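Local coordinates for mitochondrial association factor 1 (Toxoplasma gondii, PDB 6BXS), which is the product of a parasite locus implicated in manipulating host mitochondria and has a macro domain, a fold that in relatives often binds ADP-ribose, at residues A[109-113]-A[114-118]; A[127-131]-A[132-136]; A[226-230]-A[231-235]. All coordinates share one frame; numbering follows the deposited sequence.

Contact 1 (A[109-113]-A[114-118])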
ATOM      1  N   VAL A 109      10.275 -12.145   1.953  1.00 28.09           N
ATOM      2  CA  VAL A 109       9.928 -13.518   2.305  1.00 24.67           C
ATOM      3  C   VAL A 109       8.678 -13.928   1.540  1.00 25.03           C
ATOM      4  O   VAL A 109       8.001 -13.085   0.948  1.00 23.19           O
ATOM      5  CB  VAL A 109       9.717 -13.689   3.821  1.00 24.76           C
ATOM      6  CG1 VAL A 109      11.026 -13.426   4.551  1.00 26.51           C
ATOM      7  CG2 VAL A 109       8.617 -12.770   4.337  1.00 27.56           C
ATOM      8  N   GLU A 110       8.369 -15.222   1.557  1.00 25.12           N
ATOM      9  CA  GLU A 110       7.445 -15.782   0.581  1.00 21.92           C
ATOM     10  C   GLU A 110       6.829 -17.110   1.016  1.00 25.69           C
ATOM     11  O   GLU A 110       7.483 -17.931   1.656  1.00 24.73           O
ATOM     12  CB  GLU A 110       8.191 -15.960  -0.745  1.00 31.64           C
ATOM     13  CG  GLU A 110       7.366 -16.449  -1.915  1.00 34.39           C
ATOM     14  CD  GLU A 110       8.225 -16.685  -3.149  1.00 45.87           C
ATOM     15  OE1 GLU A 110       9.165 -15.895  -3.385  1.00 46.72           O
ATOM     16  OE2 GLU A 110       7.971 -17.665  -3.879  1.00 48.19           O
ATOM     17  N   ILE A 111       5.562 -17.302   0.660  1.00 24.89           N
ATOM     18  CA  ILE A 111       4.890 -18.591   0.807  1.00 23.47           C
ATOM     19  C   ILE A 111       3.911 -18.788  -0.346  1.00 24.12           C
ATOM     20  O   ILE A 111       3.344 -17.823  -0.862  1.00 27.79           O
ATOM     21  CB  ILE A 111       4.128 -18.721   2.151  1.00 29.41           C
ATOM     22  CG1 ILE A 111       3.189 -17.532   2.374  1.00 27.47           C
ATOM     23  CG2 ILE A 111       5.101 -18.865   3.317  1.00 34.82           C
ATOM     24  CD1 ILE A 111       1.754 -17.809   1.995  1.00 36.53           C
ATOM     25  N   ASP A 112       3.719 -20.038  -0.750  1.00 20.90           N
ATOM     26  CA  ASP A 112       2.816 -20.354  -1.850  1.00 25.15           C
ATOM     27  C   ASP A 112       1.386 -20.506  -1.342  1.00 25.21           C
ATOM     28  O   ASP A 112       0.896 -21.620  -1.151  1.00 23.17           O
ATOM     29  CB  ASP A 112       3.270 -21.628  -2.565  1.00 26.63           C
ATOM     30  CG  ASP A 112       2.431 -21.944  -3.786  1.00 28.05           C
ATOM     31  OD1 ASP A 112       1.693 -21.052  -4.260  1.00 26.45           O
ATOM     32  OD2 ASP A 112       2.517 -23.085  -4.281  1.00 31.10           O
ATOM     33  N   SER A 113       0.721 -19.376  -1.127  1.00 23.02           N
ATOM     34  CA  SER A 113      -0.635 -19.373  -0.592  1.00 25.43           C
ATOM     35  C   SER A 113      -1.632 -20.038  -1.541  1.00 25.70           C
ATOM     36  O   SER A 113      -2.676 -20.529  -1.110  1.00 23.87           O
ATOM     37  CB  SER A 113      -1.078 -17.939  -0.290  1.00 26.23           C
ATOM     38  OG  SER A 113      -0.815 -17.085  -1.390  1.00 29.44           O
ATOM     39  N   GLY A 114      -1.300 -20.062  -2.829  1.00 25.18           N
ATOM     40  CA  GLY A 114      -2.181 -20.622  -3.838  1.00 27.20           C
ATOM     41  C   GLY A 114      -2.441 -22.107  -3.666  1.00 26.48           C
ATOM     42  O   GLY A 114      -3.389 -22.650  -4.232  1.00 23.81           O
ATOM     43  N   ARG A 115      -1.600 -22.770  -2.880  1.00 24.18           N
ATOM     44  CA  ARG A 115      -1.744 -24.202  -2.655  1.00 26.13           C
ATOM     45  C   ARG A 115      -2.898 -24.519  -1.703  1.00 25.30           C
ATOM     46  O   ARG A 115      -3.426 -25.630  -1.720  1.00 22.41           O
ATOM     47  CB  ARG A 115      -0.441 -24.782  -2.107  1.00 25.98           C
ATOM     48  CG  ARG A 115      -0.429 -26.297  -2.031  1.00 28.12           C
ATOM     49  CD  ARG A 115       0.942 -26.825  -1.655  1.00 26.25           C
ATOM     50  NE  ARG A 115       0.910 -28.257  -1.375  1.00 26.21           N
ATOM     51  CZ  ARG A 115       1.938 -28.956  -0.905  1.00 28.87           C
ATOM     52  NH1 ARG A 115       3.098 -28.359  -0.662  1.00 24.73           N
ATOM     53  NH2 ARG A 115       1.805 -30.257  -0.674  1.00 27.18           N
ATOM     54  N   PHE A 116      -3.288 -23.542  -0.885  1.00 24.40           N
ATOM     55  CA  PHE A 116      -4.346 -23.752   0.105  1.00 26.91           C
ATOM     56  C   PHE A 116      -5.387 -22.631   0.134  1.00 27.86           C
ATOM     57  O   PHE A 116      -6.311 -22.669   0.950  1.00 32.22           O
ATOM     58  CB  PHE A 116      -3.733 -23.911   1.499  1.00 27.17           C
ATOM     59  CG  PHE A 116      -3.006 -22.690   1.992  1.00 24.21           C
ATOM     60  CD1 PHE A 116      -3.698 -21.648   2.588  1.00 26.18           C
ATOM     61  CD2 PHE A 116      -1.632 -22.591   1.869  1.00 24.26           C
ATOM     62  CE1 PHE A 116      -3.033 -20.527   3.044  1.00 24.79           C
ATOM     63  CE2 PHE A 116      -0.960 -21.475   2.324  1.00 26.08           C
ATOM     64  CZ  PHE A 116      -1.661 -20.440   2.913  1.00 27.60           C
ATOM     65  N   SER A 117      -5.241 -21.642  -0.744  1.00 25.58           N
ATOM     66  CA  SER A 117      -6.166 -20.510  -0.785  1.00 29.33           C
ATOM     67  C   SER A 117      -6.935 -20.448  -2.099  1.00 30.26           C
ATOM     68  O   SER A 117      -6.457 -20.921  -3.129  1.00 27.33           O
ATOM     69  CB  SER A 117      -5.413 -19.195  -0.575  1.00 28.04           C
ATOM     70  OG  SER A 117      -6.306 -18.092  -0.591  1.00 25.08           O
ATOM     71  N   ARG A 118      -8.129 -19.860  -2.048  1.00 23.91           N
ATOM     72  CA  ARG A 118      -8.927 -19.616  -3.246  1.00 34.10           C
ATOM     73  C   ARG A 118      -8.802 -18.156  -3.676  1.00 31.94           C
ATOM     74  O   ARG A 118      -9.287 -17.770  -4.742  1.00 33.77           O
ATOM     75  CB  ARG A 118     -10.401 -19.959  -3.006  1.00 46.10           C
ATOM     76  CG  ARG A 118     -10.644 -21.229  -2.204  1.00 43.93           C
ATOM     77  CD  ARG A 118     -11.796 -22.036  -2.786  1.00 69.99           C
ATOM     78  NE  ARG A 118     -12.349 -22.993  -1.827  1.00 92.52           N
ATOM     79  CZ  ARG A 118     -13.481 -22.824  -1.142  1.00 85.71           C
ATOM     80  NH1 ARG A 118     -14.216 -21.728  -1.294  1.00 69.80           N
ATOM     81  NH2 ARG A 118     -13.884 -23.763  -0.298  1.00 83.39           N
TER

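Contact 2 (A[127-131]-A[132-136])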
ATOM      1  N   VAL A 127       9.806  -6.084   5.562  1.00 20.27           N
ATOM      2  CA  VAL A 127       9.905  -4.979   6.510  1.00 22.67           C
ATOM      3  C   VAL A 127      11.281  -4.335   6.423  1.00 21.32           C
ATOM      4  O   VAL A 127      12.299  -5.022   6.395  1.00 20.28           O
ATOM      5  CB  VAL A 127       9.648  -5.425   7.968  1.00 20.37           C
ATOM      6  CG1 VAL A 127       8.169  -5.677   8.196  1.00 22.76           C
ATOM      7  CG2 VAL A 127      10.478  -6.651   8.323  1.00 26.37           C
ATOM      8  N   ALA A 128      11.298  -3.008   6.366  1.00 20.30           N
ATOM      9  CA  ALA A 128      12.544  -2.259   6.369  1.00 24.50           C
ATOM     10  C   ALA A 128      13.134  -2.258   7.773  1.00 24.06           C
ATOM     11  O   ALA A 128      14.353  -2.314   7.951  1.00 22.01           O
ATOM     12  CB  ALA A 128      12.311  -0.839   5.880  1.00 24.00           C
ATOM     13  N   ILE A 129      12.250  -2.197   8.765  1.00 24.22           N
ATOM     14  CA  ILE A 129      12.647  -2.192  10.168  1.00 24.38           C
ATOM     15  C   ILE A 129      11.722  -3.105  10.964  1.00 20.51           C
ATOM     16  O   ILE A 129      10.512  -3.101  10.755  1.00 20.86           O
ATOM     17  CB  ILE A 129      12.602  -0.767  10.766  1.00 23.36           C
ATOM     18  CG1 ILE A 129      13.459   0.189   9.931  1.00 25.30           C
ATOM     19  CG2 ILE A 129      13.069  -0.779  12.223  1.00 25.69           C
ATOM     20  CD1 ILE A 129      13.378   1.638  10.367  1.00 25.48           C
ATOM     21  N   VAL A 130      12.295  -3.895  11.866  1.00 23.16           N
ATOM     22  CA  VAL A 130      11.488  -4.719  12.761  1.00 24.14           C
ATOM     23  C   VAL A 130      10.560  -3.812  13.564  1.00 17.40           C
ATOM     24  O   VAL A 130      11.036  -2.918  14.262  1.00 21.14           O
ATOM     25  CB  VAL A 130      12.354  -5.547  13.729  1.00 23.05           C
ATOM     26  CG1 VAL A 130      11.471  -6.347  14.688  1.00 26.01           C
ATOM     27  CG2 VAL A 130      13.276  -6.479  12.959  1.00 26.28           C
ATOM     28  N   PRO A 131       9.236  -4.026  13.461  1.00 24.73           N
ATOM     29  CA  PRO A 131       8.308  -3.205  14.250  1.00 24.11           C
ATOM     30  C   PRO A 131       8.596  -3.258  15.747  1.00 21.81           C
ATOM     31  O   PRO A 131       9.091  -4.269  16.238  1.00 22.87           O
ATOM     32  CB  PRO A 131       6.941  -3.825  13.945  1.00 27.16           C
ATOM     33  CG  PRO A 131       7.103  -4.468  12.619  1.00 24.84           C
ATOM     34  CD  PRO A 131       8.519  -4.957  12.571  1.00 25.01           C
ATOM     35  N   ASN A 132       8.298  -2.168  16.446  1.00 24.27           N
ATOM     36  CA  ASN A 132       8.432  -2.105  17.896  1.00 26.84           C
ATOM     37  C   ASN A 132       9.876  -2.234  18.388  1.00 30.56           C
ATOM     38  O   ASN A 132      10.119  -2.792  19.458  1.00 26.38           O
ATOM     39  CB  ASN A 132       7.576  -3.194  18.549  1.00 25.44           C
ATOM     40  CG  ASN A 132       7.319  -2.932  20.023  1.00 27.21           C
ATOM     41  OD1 ASN A 132       7.143  -1.788  20.446  1.00 25.87           O
ATOM     42  ND2 ASN A 132       7.313  -3.995  20.816  1.00 22.26           N
ATOM     43  N   THR A 133      10.830  -1.730  17.608  1.00 25.11           N
ATOM     44  CA  THR A 133      12.229  -1.698  18.033  1.00 28.06           C
ATOM     45  C   THR A 133      12.742  -0.264  18.091  1.00 30.02           C
ATOM     46  O   THR A 133      13.326   0.164  19.088  1.00 36.31           O
ATOM     47  CB  THR A 133      13.136  -2.514  17.088  1.00 32.63           C
ATOM     48  OG1 THR A 133      13.064  -1.979  15.759  1.00 43.71           O
ATOM     49  CG2 THR A 133      12.717  -3.982  17.075  1.00 29.88           C
ATOM     50  N   VAL A 134      12.506   0.467  17.009  1.00 26.67           N
ATOM     51  CA  VAL A 134      12.951   1.845  16.878  1.00 29.14           C
ATOM     52  C   VAL A 134      11.834   2.797  17.306  1.00 28.47           C
ATOM     53  O   VAL A 134      12.078   3.960  17.630  1.00 32.24           O
ATOM     54  CB  VAL A 134      13.402   2.114  15.428  1.00 30.88           C
ATOM     55  CG1 VAL A 134      13.350   3.582  15.089  1.00 33.74           C
ATOM     56  CG2 VAL A 134      14.810   1.573  15.213  1.00 28.21           C
ATOM     57  N   TRP A 135      10.606   2.286  17.303  1.00 26.56           N
ATOM     58  CA  TRP A 135       9.468   2.988  17.889  1.00 27.57           C
ATOM     59  C   TRP A 135       8.743   2.045  18.844  1.00 27.26           C
ATOM     60  O   TRP A 135       9.007   0.845  18.846  1.00 25.08           O
ATOM     61  CB  TRP A 135       8.518   3.491  16.801  1.00 24.94           C
ATOM     62  CG  TRP A 135       7.991   2.403  15.920  1.00 25.06           C
ATOM     63  CD1 TRP A 135       6.990   1.524  16.214  1.00 27.07           C
ATOM     64  CD2 TRP A 135       8.435   2.079  14.597  1.00 24.18           C
ATOM     65  NE1 TRP A 135       6.785   0.670  15.158  1.00 23.02           N
ATOM     66  CE2 TRP A 135       7.660   0.990  14.152  1.00 27.00           C
ATOM     67  CE3 TRP A 135       9.414   2.601  13.746  1.00 25.98           C
ATOM     68  CZ2 TRP A 135       7.832   0.415  12.895  1.00 25.67           C
ATOM     69  CZ3 TRP A 135       9.584   2.029  12.499  1.00 23.83           C
ATOM     70  CH2 TRP A 135       8.797   0.949  12.085  1.00 26.19           C
ATOM     71  N   ASP A 136       7.841   2.588  19.655  1.00 30.65           N
ATOM     72  CA  ASP A 136       7.053   1.779  20.583  1.00 27.17           C
ATOM     73  C   ASP A 136       5.660   1.529  20.012  1.00 23.08           C
ATOM     74  O   ASP A 136       4.934   2.469  19.692  1.00 26.71           O
ATOM     75  CB  ASP A 136       6.955   2.463  21.950  1.00 31.29           C
ATOM     76  CG  ASP A 136       6.517   1.510  23.051  1.00 35.84           C
ATOM     77  OD1 ASP A 136       5.557   0.739  22.835  1.00 33.10           O
ATOM     78  OD2 ASP A 136       7.140   1.526  24.132  1.00 36.29           O
TER

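Contact 3 (A[226-230]-A[231-235])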
ATOM      1  N   GLY A 226      -6.418   9.797  14.469  1.00 30.27           N
ATOM      2  CA  GLY A 226      -6.520  10.246  15.843  1.00 27.92           C
ATOM      3  C   GLY A 226      -6.668  11.757  15.903  1.00 30.25           C
ATOM      4  O   GLY A 226      -7.555  12.324  15.264  1.00 31.45           O
ATOM      5  N   ARG A 227      -5.792  12.409  16.662  1.00 33.25           N
ATOM      6  CA  ARG A 227      -5.827  13.862  16.820  1.00 37.20           C
ATOM      7  C   ARG A 227      -4.908  14.592  15.840  1.00 34.46           C
ATOM      8  O   ARG A 227      -4.906  15.822  15.784  1.00 31.95           O
ATOM      9  CB  ARG A 227      -5.439  14.246  18.252  1.00 42.70           C
ATOM     10  CG  ARG A 227      -6.581  14.175  19.251  1.00 44.45           C
ATOM     11  CD  ARG A 227      -6.194  14.788  20.593  1.00 40.98           C
ATOM     12  NE  ARG A 227      -5.369  13.893  21.403  1.00 49.74           N
ATOM     13  CZ  ARG A 227      -4.040  13.823  21.347  1.00 50.93           C
ATOM     14  NH1 ARG A 227      -3.393  12.972  22.132  1.00 55.05           N
ATOM     15  NH2 ARG A 227      -3.353  14.594  20.513  1.00 56.37           N
ATOM     16  N   ARG A 228      -4.132  13.837  15.068  1.00 27.02           N
ATOM     17  CA  ARG A 228      -3.100  14.425  14.216  1.00 27.46           C
ATOM     18  C   ARG A 228      -3.678  15.235  13.057  1.00 26.91           C
ATOM     19  O   ARG A 228      -4.661  14.837  12.432  1.00 30.46           O
ATOM     20  CB  ARG A 228      -2.181  13.328  13.670  1.00 25.75           C
ATOM     21  CG  ARG A 228      -1.051  13.851  12.802  1.00 24.75           C
ATOM     22  CD  ARG A 228      -0.018  12.774  12.504  1.00 23.91           C
ATOM     23  NE  ARG A 228       0.839  12.501  13.655  1.00 20.11           N
ATOM     24  CZ  ARG A 228       1.857  13.270  14.031  1.00 23.11           C
ATOM     25  NH1 ARG A 228       2.154  14.372  13.354  1.00 26.36           N
ATOM     26  NH2 ARG A 228       2.580  12.939  15.091  1.00 26.20           N
ATOM     27  N   GLY A 229      -3.049  16.373  12.777  1.00 25.71           N
ATOM     28  CA  GLY A 229      -3.455  17.228  11.677  1.00 27.29           C
ATOM     29  C   GLY A 229      -3.021  16.654  10.342  1.00 28.96           C
ATOM     30  O   GLY A 229      -1.969  16.023  10.242  1.00 24.36           O
ATOM     31  N   LEU A 230      -3.832  16.873   9.313  1.00 28.47           N
ATOM     32  CA  LEU A 230      -3.567  16.295   8.001  1.00 26.01           C
ATOM     33  C   LEU A 230      -2.302  16.868   7.373  1.00 28.79           C
ATOM     34  O   LEU A 230      -1.616  16.180   6.621  1.00 30.93           O
ATOM     35  CB  LEU A 230      -4.762  16.516   7.070  1.00 24.62           C
ATOM     36  CG  LEU A 230      -5.891  15.489   7.193  1.00 34.97           C
ATOM     37  CD1 LEU A 230      -7.119  15.946   6.419  1.00 35.94           C
ATOM     38  CD2 LEU A 230      -5.433  14.122   6.702  1.00 32.22           C
ATOM     39  N   HIS A 231      -1.986  18.121   7.685  1.00 30.27           N
ATOM     40  CA  HIS A 231      -0.790  18.751   7.136  1.00 32.54           C
ATOM     41  C   HIS A 231       0.465  17.982   7.536  1.00 30.24           C
ATOM     42  O   HIS A 231       1.335  17.722   6.704  1.00 28.90           O
ATOM     43  CB  HIS A 231      -0.675  20.204   7.596  1.00 34.43           C
ATOM     44  CG  HIS A 231       0.631  20.842   7.236  1.00 34.24           C
ATOM     45  ND1 HIS A 231       1.723  20.828   8.079  1.00 34.25           N
ATOM     46  CD2 HIS A 231       1.026  21.498   6.120  1.00 35.81           C
ATOM     47  CE1 HIS A 231       2.731  21.455   7.499  1.00 36.20           C
ATOM     48  NE2 HIS A 231       2.334  21.871   6.309  1.00 35.80           N
ATOM     49  N   SER A 232       0.552  17.618   8.811  1.00 29.64           N
ATOM     50  CA  SER A 232       1.709  16.886   9.318  1.00 28.50           C
ATOM     51  C   SER A 232       1.836  15.520   8.651  1.00 26.14           C
ATOM     52  O   SER A 232       2.927  14.957   8.579  1.00 29.12           O
ATOM     53  CB  SER A 232       1.613  16.715  10.833  1.00 29.37           C
ATOM     54  OG  SER A 232       0.513  15.893  11.179  1.00 28.77           O
ATOM     55  N   ILE A 233       0.716  14.992   8.165  1.00 26.74           N
ATOM     56  CA  ILE A 233       0.698  13.683   7.521  1.00 28.45           C
ATOM     57  C   ILE A 233       1.137  13.793   6.063  1.00 23.73           C
ATOM     58  O   ILE A 233       1.805  12.900   5.538  1.00 26.40           O
ATOM     59  CB  ILE A 233      -0.701  13.043   7.609  1.00 24.41           C
ATOM     60  CG1 ILE A 233      -1.047  12.780   9.079  1.00 26.88           C
ATOM     61  CG2 ILE A 233      -0.758  11.751   6.789  1.00 25.46           C
ATOM     62  CD1 ILE A 233      -2.366  12.076   9.313  1.00 30.90           C
ATOM     63  N   GLY A 234       0.756  14.886   5.411  1.00 27.06           N
ATOM     64  CA  GLY A 234       1.201  15.153   4.056  1.00 25.26           C
ATOM     65  C   GLY A 234       2.709  15.306   3.995  1.00 26.87           C
ATOM     66  O   GLY A 234       3.362  14.797   3.082  1.00 26.25           O
ATOM     67  N   ARG A 235       3.263  16.007   4.979  1.00 27.55           N
ATOM     68  CA  ARG A 235       4.704  16.215   5.064  1.00 25.40           C
ATOM     69  C   ARG A 235       5.434  14.911   5.382  1.00 29.59           C
ATOM     70  O   ARG A 235       6.497  14.635   4.829  1.00 24.08           O
ATOM     71  CB  ARG A 235       5.027  17.266   6.127  1.00 25.50           C
ATOM     72  CG  ARG A 235       4.466  18.651   5.832  1.00 29.54           C
ATOM     73  CD  ARG A 235       5.043  19.238   4.558  1.00 36.94           C
ATOM     74  NE  ARG A 235       6.508  19.220   4.565  1.00 33.84           N
ATOM     75  CZ  ARG A 235       7.276  18.627   3.651  1.00 34.34           C
ATOM     76  NH1 ARG A 235       8.594  18.678   3.777  1.00 33.59           N
ATOM     77  NH2 ARG A 235       6.749  17.988   2.612  1.00 34.56           N
TER

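Contact 1 (A[109-113]-A[114-118])
The phenyl ring of Phe116 lies over the peptide of Ser113, whose O sits 3.7 Å above the ring plane at its centre. Toward the rim, Phe116 CE2 meets Ser113 CA at 3.6 Å, and Ile111 CD1 approaches CZ of Phe116 obliquely at 4.4 Å. With CG held between the backbone N and the carbonyl carbon (chi1 64°), the ring folds back over the turn. OD2 of Asp112 comes alongside CB of Arg115 at 4.0 Å. A short 3-10 turn carries this arrangement: Arg115 N donates to Asp112 O at 3.2 Å and Phe116 N to Ser113 O at 3.1 Å. A weak bond from Ser117 N also ends on Ser113 O. Asp112 centres an inverse gamma turn leading out of the strand. The Ser113 hydroxyl bonds to Ser123 OG and that of Ser117 to Glu89. The segment thus forms the connection of a beta-hairpin at the sheet's edge within this chain, joining outermost strand 109-111 to its antiparallel neighbour 120-126, with Ile111 and Ser113 resting on Ile93 of helix 83-103.

Contact 2 (A[127-131]-A[132-136])
Val130 to Thr133 reverse the chain in a turn close to type II, with Pro131 at phi/psi -56°/149° and Asn132 in the left-handed region. The turn belongs to the irregular loop that leads from strand 120-126 of the macro domain sheet to helix 137-140. Its polar link is made by a side chain: the Thr133 hydroxyl donates to Val130 O, with 2.7 Å between OG1 and O, and approaches in the carbonyl plane. The Thr133 torsion that sets OG1 between its own backbone N and carbonyl carbon aims the hydroxyl at this oxygen and turns the methyl to Val130, CG2 lying 3.6 Å from Val130 CG1.

Ile129 points toward the second half of the turn. Its CG2 branch comes within 3.7 Å of Thr133 OG1 and meets CG2 of Val134 at 4.2 Å, the Ile129 and Val134 side chains crossing at about a right angle. Trp135, buried, runs its indole back along the turn, so that the six-membered ring passes obliquely by Ile129 and Pro131; Ile129 CD1 is 4.4 Å from CZ3 of Trp135.

Neighbouring helices close in on this small apolar group. Ile129 and Trp135 both lean on Ala188 of helix 179-202, Val134 touches Met184 of the same helix, and Pro131 touches Glu102 of helix 83-103. At the exit Asp136 is the N-cap of helix 137-140, its side chain capping a backbone N there, and its OD1 bonds the Ser138 hydroxyl. Asn132 OD1 accepts the backbone N-H of Glu137, a bond that ties the turn to the helix start. Where the indole meets the proline, the nearest pair is CZ2 of Trp135 and CA of Pro131, 3.9 Å apart.

Contact 3 (A[226-230]-A[231-235])
Arg228, Gly229 and Ser232 form a chain of hydrogen bonds where a loop of the macro domain enters the first turn of helix 230-248. Arg228 NH1 donates to Ser232 OG at 3.1 Å with an N-H...O angle of 159°, the oxygen lying at the guanidinium edge and only 10° out of its plane. Beside this bond, CG of Arg228 makes a close C-H to O approach, 3.0 Å from Ser232 OG. Ser232 OG donates a hydrogen bond to Gly229 O at 2.7 Å, so one hydroxyl serves as acceptor and donor; a weak bond from Ser232 N ends on the same carbonyl. The bend of the arginine chain at chi3 (-75°) swings NH1 back to the serine.

The rest of the guanidinium is well engaged: NE bonds to Gly175 O, NH2 to Ala177 O and in a salt bridge to Asp179, and the group makes a cation-pi contact with Tyr182. Several bonds thus fix its rotation.

Among the backbone bonds, Leu230 O accepts Gly234 N at 3.0 Å and, more weakly, Ile233 N.

Apolar contacts run beside the polar chain. CD of Arg228 lies 3.6 Å from CG1 of Ile233, the aliphatic part of the arginine passing obliquely over the isoleucine, which also touches Tyr182 and Tyr186 of helix 179-202. Leu230 packs on Leu218, Ser261 and Thr263.

The side chain of His231 comes within about 4 Å of a bound sulfate, probably from the crystallisation liquor. The imidazole is backed on one face by Arg235 CG, 3.6 Å above the ring plane and offset toward its rim.

How the contacts relate
All three contacts are local and lie at or near strand or helix ends, contact 3 including the opening of a helix. Each mixes buried and exposed residues: buried Ser113 and Ser117 against exposed Phe116, buried Pro131 and Trp135 against exposed Thr133, buried Arg228 and Ile233 against exposed His231. Contact 1 lies at one edge of the sheet, contact 3 across the chain's centre. Contacts 1 and 2 both lean on helix 83-103; contacts 2 and 3 share helix 179-202. The chemistry runs from a carbonyl under a phenyl ring (109-118) through mainly apolar side chains with one hydroxyl bond (127-136) to an arginine hydrogen-bonded to a serine that donates to a carbonyl before the helix (226-235).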